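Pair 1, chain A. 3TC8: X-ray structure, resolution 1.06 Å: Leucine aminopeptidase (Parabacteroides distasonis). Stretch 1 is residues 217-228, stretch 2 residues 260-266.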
# COMPACT_ATOMS: atom_id res chain seq x y z
N ARG A 217 18.02 4.69 1.45
CA ARG A 217 19.00 4.90 0.40
C ARG A 217 18.52 5.87 -0.66
O ARG A 217 19.29 6.71 -1.14
CB ARG A 217 19.43 3.57 -0.20
CG ARG A 217 20.76 3.61 -0.98
CD ARG A 217 21.98 3.74 -0.06
NE ARG A 217 23.21 3.44 -0.76
CZ ARG A 217 23.91 4.28 -1.53
NH1 ARG A 217 23.58 5.55 -1.63
NH2 ARG A 217 24.97 3.81 -2.20
N ALA A 218 17.25 5.77 -1.05
CA ALA A 218 16.68 6.61 -2.09
C ALA A 218 16.13 7.93 -1.60
O ALA A 218 15.99 8.84 -2.39
CB ALA A 218 15.53 5.88 -2.81
N ALA A 219 15.74 8.01 -0.33
CA ALA A 219 14.80 9.05 0.12
C ALA A 219 14.93 9.29 1.60
O ALA A 219 13.96 9.52 2.31
CB ALA A 219 13.38 8.66 -0.25
N ALA A 220 16.16 9.32 2.11
CA ALA A 220 16.35 9.54 3.55
C ALA A 220 15.69 10.80 4.06
O ALA A 220 15.15 10.78 5.14
CB ALA A 220 17.83 9.50 3.96
N PRO A 221 15.71 11.91 3.31
CA PRO A 221 15.03 13.12 3.84
C PRO A 221 13.55 12.92 4.02
O PRO A 221 12.94 13.53 4.90
CB PRO A 221 15.35 14.19 2.80
CG PRO A 221 16.62 13.73 2.15
CD PRO A 221 16.51 12.23 2.11
N ILE A 222 12.93 12.09 3.18
CA ILE A 222 11.52 11.78 3.27
C ILE A 222 11.26 10.91 4.49
O ILE A 222 10.33 11.16 5.25
CB ILE A 222 10.97 11.14 1.97
CG1 ILE A 222 11.36 11.96 0.72
CG2 ILE A 222 9.46 10.92 2.07
CD1 ILE A 222 10.93 13.43 0.74
N VAL A 223 12.09 9.88 4.68
CA VAL A 223 12.03 9.08 5.89
C VAL A 223 12.09 9.97 7.13
O VAL A 223 11.28 9.86 8.05
CB VAL A 223 13.11 7.97 5.96
CG1 VAL A 223 13.03 7.22 7.28
CG2 VAL A 223 12.99 7.01 4.76
N GLU A 224 13.11 10.83 7.17
CA GLU A 224 13.30 11.68 8.33
C GLU A 224 12.10 12.60 8.57
O GLU A 224 11.68 12.78 9.70
CB GLU A 224 14.61 12.45 8.23
CG GLU A 224 15.81 11.48 8.36
CD GLU A 224 15.83 10.74 9.67
OE1 GLU A 224 15.66 11.42 10.73
OE2 GLU A 224 16.04 9.50 9.63
N MSE A 225 11.57 13.19 7.52
CA MSE A 225 10.43 14.06 7.65
C MSE A 225 9.22 13.32 8.23
O MSE A 225 8.56 13.82 9.14
CB MSE A 225 10.06 14.60 6.29
CG MSE A 225 8.73 15.38 6.18
SE MSE A 225 8.33 16.10 4.47
CE MSE A 225 8.21 14.46 3.47
N VAL A 226 8.95 12.13 7.72
CA VAL A 226 7.83 11.34 8.19
C VAL A 226 8.02 10.86 9.63
O VAL A 226 7.11 10.99 10.45
CB VAL A 226 7.53 10.15 7.20
CG1 VAL A 226 6.50 9.19 7.78
CG2 VAL A 226 7.10 10.71 5.86
N TRP A 227 9.21 10.32 9.95
CA TRP A 227 9.43 9.81 11.27
C TRP A 227 9.44 10.94 12.30
O TRP A 227 8.98 10.75 13.43
CB TRP A 227 10.74 8.97 11.33
CG TRP A 227 10.52 7.47 11.15
CD1 TRP A 227 10.76 6.54 12.09
CD2 TRP A 227 9.91 6.77 10.04
NE1 TRP A 227 10.38 5.30 11.64
CE2 TRP A 227 9.88 5.41 10.38
CE3 TRP A 227 9.47 7.15 8.79
CZ2 TRP A 227 9.33 4.44 9.54
CZ3 TRP A 227 8.90 6.19 7.96
CH2 TRP A 227 8.87 4.85 8.33
N SER A 228 9.95 12.11 11.94
CA SER A 228 9.93 13.25 12.84
C SER A 228 8.52 13.76 13.07
O SER A 228 8.15 14.09 14.19
CB SER A 228 10.79 14.37 12.27
OG SER A 228 12.18 14.05 12.39
N ILE A 260 11.19 8.60 -8.73
CA ILE A 260 10.51 9.34 -7.65
C ILE A 260 11.03 8.78 -6.34
O ILE A 260 10.80 7.60 -6.05
CB ILE A 260 8.98 9.21 -7.72
CG1 ILE A 260 8.44 9.80 -9.04
CG2 ILE A 260 8.36 9.89 -6.49
CD1 ILE A 260 6.99 9.42 -9.29
N PRO A 261 11.76 9.61 -5.54
CA PRO A 261 12.22 9.14 -4.23
C PRO A 261 11.01 8.71 -3.39
O PRO A 261 10.14 9.53 -3.14
CB PRO A 261 12.94 10.36 -3.63
CG PRO A 261 13.30 11.21 -4.84
CD PRO A 261 12.15 11.01 -5.80
N SER A 262 11.03 7.47 -2.92
CA SER A 262 9.84 6.89 -2.28
C SER A 262 10.24 6.08 -1.08
O SER A 262 11.32 5.46 -1.04
CB SER A 262 9.05 6.04 -3.26
OG SER A 262 8.62 6.75 -4.38
N ILE A 263 9.35 6.06 -0.10
CA ILE A 263 9.55 5.31 1.12
C ILE A 263 8.42 4.30 1.32
O ILE A 263 7.32 4.43 0.75
CB ILE A 263 9.64 6.25 2.33
CG1 ILE A 263 8.29 6.84 2.75
CG2 ILE A 263 10.70 7.36 2.08
CD1 ILE A 263 8.31 7.50 4.13
N ASP A 264 8.70 3.33 2.20
CA ASP A 264 7.74 2.30 2.59
C ASP A 264 7.50 2.37 4.07
O ASP A 264 8.48 2.26 4.84
CB ASP A 264 8.29 0.92 2.19
CG ASP A 264 7.28 -0.18 2.21
OD1 ASP A 264 6.10 -0.01 2.55
OD2 ASP A 264 7.73 -1.34 1.83
N ILE A 265 6.25 2.57 4.47
CA ILE A 265 5.80 2.48 5.85
C ILE A 265 5.17 1.11 5.96
O ILE A 265 4.10 0.85 5.37
CB ILE A 265 4.79 3.60 6.20
CG1 ILE A 265 5.37 4.99 5.91
CG2 ILE A 265 4.32 3.45 7.64
CD1 ILE A 265 4.45 6.13 6.17
N ILE A 266 5.81 0.22 6.71
CA ILE A 266 5.49 -1.21 6.73
C ILE A 266 5.87 -1.81 8.05
O ILE A 266 6.96 -1.55 8.56
CB ILE A 266 6.14 -1.95 5.52
CG1 ILE A 266 5.83 -3.45 5.58
CG2 ILE A 266 7.64 -1.70 5.42
CD1 ILE A 266 6.15 -4.19 4.28

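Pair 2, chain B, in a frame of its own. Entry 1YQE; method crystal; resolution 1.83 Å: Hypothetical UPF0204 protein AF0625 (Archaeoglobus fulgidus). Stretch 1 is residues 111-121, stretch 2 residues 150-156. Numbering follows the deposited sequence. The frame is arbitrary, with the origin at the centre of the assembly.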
# COMPACT_ATOMS: atom_id res chain seq x y z
N LYS B 111 1.56 7.73 -5.83
CA LYS B 111 2.96 7.47 -5.55
C LYS B 111 3.05 6.40 -4.45
O LYS B 111 2.53 6.59 -3.36
CB LYS B 111 3.64 8.76 -5.08
CG LYS B 111 5.10 8.64 -4.65
CD LYS B 111 6.04 8.45 -5.82
CE LYS B 111 7.49 8.68 -5.39
NZ LYS B 111 8.44 8.51 -6.52
N PRO B 112 3.70 5.26 -4.73
CA PRO B 112 3.81 4.22 -3.70
C PRO B 112 4.90 4.51 -2.66
O PRO B 112 5.67 5.45 -2.81
CB PRO B 112 4.13 2.96 -4.51
CG PRO B 112 4.92 3.50 -5.66
CD PRO B 112 4.18 4.77 -6.03
N SER B 113 4.94 3.70 -1.61
CA SER B 113 5.95 3.84 -0.56
C SER B 113 6.43 2.41 -0.30
O SER B 113 6.16 1.83 0.75
CB SER B 113 5.32 4.43 0.71
OG SER B 113 6.32 4.82 1.64
N PRO B 114 7.16 1.84 -1.27
CA PRO B 114 7.72 0.48 -1.25
C PRO B 114 8.49 0.04 -0.02
O PRO B 114 8.31 -1.08 0.46
CB PRO B 114 8.58 0.44 -2.52
CG PRO B 114 7.90 1.41 -3.42
CD PRO B 114 7.60 2.55 -2.49
N GLN B 115 9.35 0.91 0.49
CA GLN B 115 10.15 0.56 1.66
C GLN B 115 9.30 0.38 2.91
O GLN B 115 9.40 -0.64 3.60
CB GLN B 115 11.22 1.63 1.92
CG GLN B 115 12.16 1.86 0.74
CD GLN B 115 12.85 0.59 0.26
OE1 GLN B 115 13.29 -0.23 1.06
NE2 GLN B 115 12.97 0.44 -1.06
N THR B 116 8.45 1.36 3.20
CA THR B 116 7.59 1.30 4.37
C THR B 116 6.59 0.16 4.27
O THR B 116 6.32 -0.53 5.26
CB THR B 116 6.84 2.63 4.58
OG1 THR B 116 7.80 3.67 4.78
CG2 THR B 116 5.93 2.55 5.80
N MET B 117 6.04 -0.05 3.08
CA MET B 117 5.12 -1.16 2.89
C MET B 117 5.82 -2.45 3.30
O MET B 117 5.24 -3.29 3.99
CB MET B 117 4.70 -1.25 1.43
CG MET B 117 3.87 -0.07 0.95
SD MET B 117 3.82 -0.03 -0.84
CE MET B 117 2.78 -1.48 -1.18
N LYS B 118 7.08 -2.60 2.87
CA LYS B 118 7.86 -3.80 3.18
C LYS B 118 8.11 -3.95 4.67
O LYS B 118 7.91 -5.02 5.24
CB LYS B 118 9.21 -3.76 2.44
CG LYS B 118 10.11 -4.98 2.70
CD LYS B 118 9.53 -6.28 2.10
CE LYS B 118 10.54 -7.43 2.15
NZ LYS B 118 10.05 -8.66 1.45
N ASN B 119 8.57 -2.88 5.31
CA ASN B 119 8.86 -2.93 6.74
C ASN B 119 7.59 -3.22 7.54
O ASN B 119 7.63 -3.89 8.57
CB ASN B 119 9.52 -1.61 7.17
CG ASN B 119 10.92 -1.48 6.60
OD1 ASN B 119 11.66 -2.45 6.54
ND2 ASN B 119 11.29 -0.27 6.19
N TYR B 120 6.46 -2.71 7.04
CA TYR B 120 5.19 -2.96 7.69
C TYR B 120 4.85 -4.45 7.61
O TYR B 120 4.49 -5.07 8.61
CB TYR B 120 4.07 -2.17 7.01
CG TYR B 120 2.69 -2.59 7.46
CD1 TYR B 120 2.14 -2.11 8.65
CD2 TYR B 120 1.94 -3.50 6.71
CE1 TYR B 120 0.88 -2.51 9.08
CE2 TYR B 120 0.66 -3.90 7.13
CZ TYR B 120 0.14 -3.41 8.31
OH TYR B 120 -1.11 -3.79 8.74
N VAL B 121 4.97 -5.02 6.42
CA VAL B 121 4.65 -6.43 6.23
C VAL B 121 5.52 -7.36 7.08
O VAL B 121 5.01 -8.33 7.65
CB VAL B 121 4.76 -6.81 4.74
CG1 VAL B 121 4.64 -8.33 4.57
CG2 VAL B 121 3.66 -6.11 3.97
N LYS B 150 2.58 12.35 -2.66
CA LYS B 150 3.44 11.92 -1.56
C LYS B 150 3.43 10.39 -1.57
O LYS B 150 2.42 9.78 -1.92
CB LYS B 150 2.89 12.43 -0.22
CG LYS B 150 3.26 13.87 0.11
CD LYS B 150 4.71 13.98 0.54
CE LYS B 150 5.12 15.44 0.70
NZ LYS B 150 4.25 16.16 1.66
N PRO B 151 4.55 9.76 -1.20
CA PRO B 151 4.57 8.29 -1.18
C PRO B 151 3.44 7.81 -0.26
O PRO B 151 3.20 8.39 0.79
CB PRO B 151 5.95 7.97 -0.63
CG PRO B 151 6.79 9.11 -1.18
CD PRO B 151 5.90 10.31 -0.94
N SER B 152 2.75 6.75 -0.65
CA SER B 152 1.67 6.26 0.20
C SER B 152 1.28 4.81 -0.06
O SER B 152 1.76 4.18 -0.99
CB SER B 152 0.43 7.15 0.03
OG SER B 152 -0.17 6.97 -1.24
N ALA B 153 0.40 4.31 0.80
CA ALA B 153 -0.11 2.95 0.70
C ALA B 153 -1.27 2.80 1.67
O ALA B 153 -1.41 3.60 2.60
CB ALA B 153 1.00 1.93 1.02
N PHE B 154 -2.10 1.79 1.44
CA PHE B 154 -3.24 1.52 2.29
C PHE B 154 -2.97 0.27 3.13
O PHE B 154 -2.57 -0.77 2.60
CB PHE B 154 -4.51 1.29 1.46
CG PHE B 154 -5.19 2.56 1.03
CD1 PHE B 154 -4.59 3.40 0.10
CD2 PHE B 154 -6.43 2.91 1.55
CE1 PHE B 154 -5.23 4.58 -0.30
CE2 PHE B 154 -7.07 4.07 1.15
CZ PHE B 154 -6.47 4.91 0.23
N TYR B 155 -3.18 0.40 4.43
CA TYR B 155 -2.98 -0.68 5.39
C TYR B 155 -4.37 -0.95 5.93
O TYR B 155 -4.94 -0.12 6.63
CB TYR B 155 -2.02 -0.22 6.48
CG TYR B 155 -0.72 0.29 5.92
CD1 TYR B 155 -0.62 1.57 5.34
CD2 TYR B 155 0.41 -0.52 5.88
CE1 TYR B 155 0.56 2.00 4.73
CE2 TYR B 155 1.59 -0.10 5.29
CZ TYR B 155 1.66 1.16 4.72
OH TYR B 155 2.85 1.54 4.13
N GLU B 156 -4.92 -2.12 5.61
CA GLU B 156 -6.29 -2.42 6.00
C GLU B 156 -6.55 -3.72 6.75
O GLU B 156 -5.67 -4.57 6.89
CB GLU B 156 -7.17 -2.39 4.74
CG GLU B 156 -6.81 -1.27 3.78
CD GLU B 156 -7.60 -1.31 2.48
OE1 GLU B 156 -7.99 -2.41 2.04
OE2 GLU B 156 -7.82 -0.23 1.90
O HOH W 1 -2.84 -4.43 7.10

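In both pairs a helix packs against a strand, with a proline at a matched position on the approach to it, and the two backbones superpose with an RMSD of 0.9 Å over 14 central residues. The match is close at Val A223 and Met B117 on the helix and at Pro A261 and Pro B151 ahead of the strand, whose rings also nearly coincide. In each pair the closest CA approach lies at this proline, Ala A219 to Pro A261 in pair 1 and the equivalent Ser B113 to Pro B151 in pair 2. The prolines meet the other stretch similarly: CB of Pro A261 lies 3.6 Å from O of Ala A218, and CB of Pro B151 lies 3.3 Å from O of Pro B112.

Beyond this point the interfaces differ. The helix and strand axes approach to 7.0 Å in pair 1 and 8.4 Å in pair 2, and the side chains fill the space between them differently. In pair 1 the central filler is Ile A263, which points toward the helix and meets five of its residues. Its CG2 lies 3.8 Å from CB of Ala A219, 3.8 Å from CG2 of Ile A222 and 3.5 Å from CG2 of Val A223, while its CD1 reaches to 3.8 Å from CG2 of Val A226. Farther along, CD1 of Ile A265 meets CG1 of Val A226 at 4.0 Å, and the edge of the Trp A227 ring brings CZ3 to 4.1 Å from CD1 of Ile A263.

Pair 2 has the small Ala B153 at the position of Ile A263. The longer Met B117, in place of Val A223, supplies bulk from the helix side, its CG 3.5 Å from CB of Ala B153. The next strand residue facing the helix, Tyr B155, matches Ile A265 and buries the most surface of any residue in pair 2. Its edge is directed at the face of Tyr B120, the counterpart of Val A226, with ring centroids 4.6 Å apart and planes at 74°. Thus an aromatic pair occupies positions where pair 1 joins a valine to an isoleucine. A water also links the far end of Tyr B120 to the strand: its oxygen lies 2.5 Å from OH of Tyr B120, and it donates to O of Glu B156 at 2.8 Å.

Polar contact separates the pairs too. No hydrogen bond crosses between the stretches of pair 1, whereas in pair 2 N of Ser B152 donates to O of Lys B111 at 2.7 Å, fastening the strand's approach to the segment before the helix.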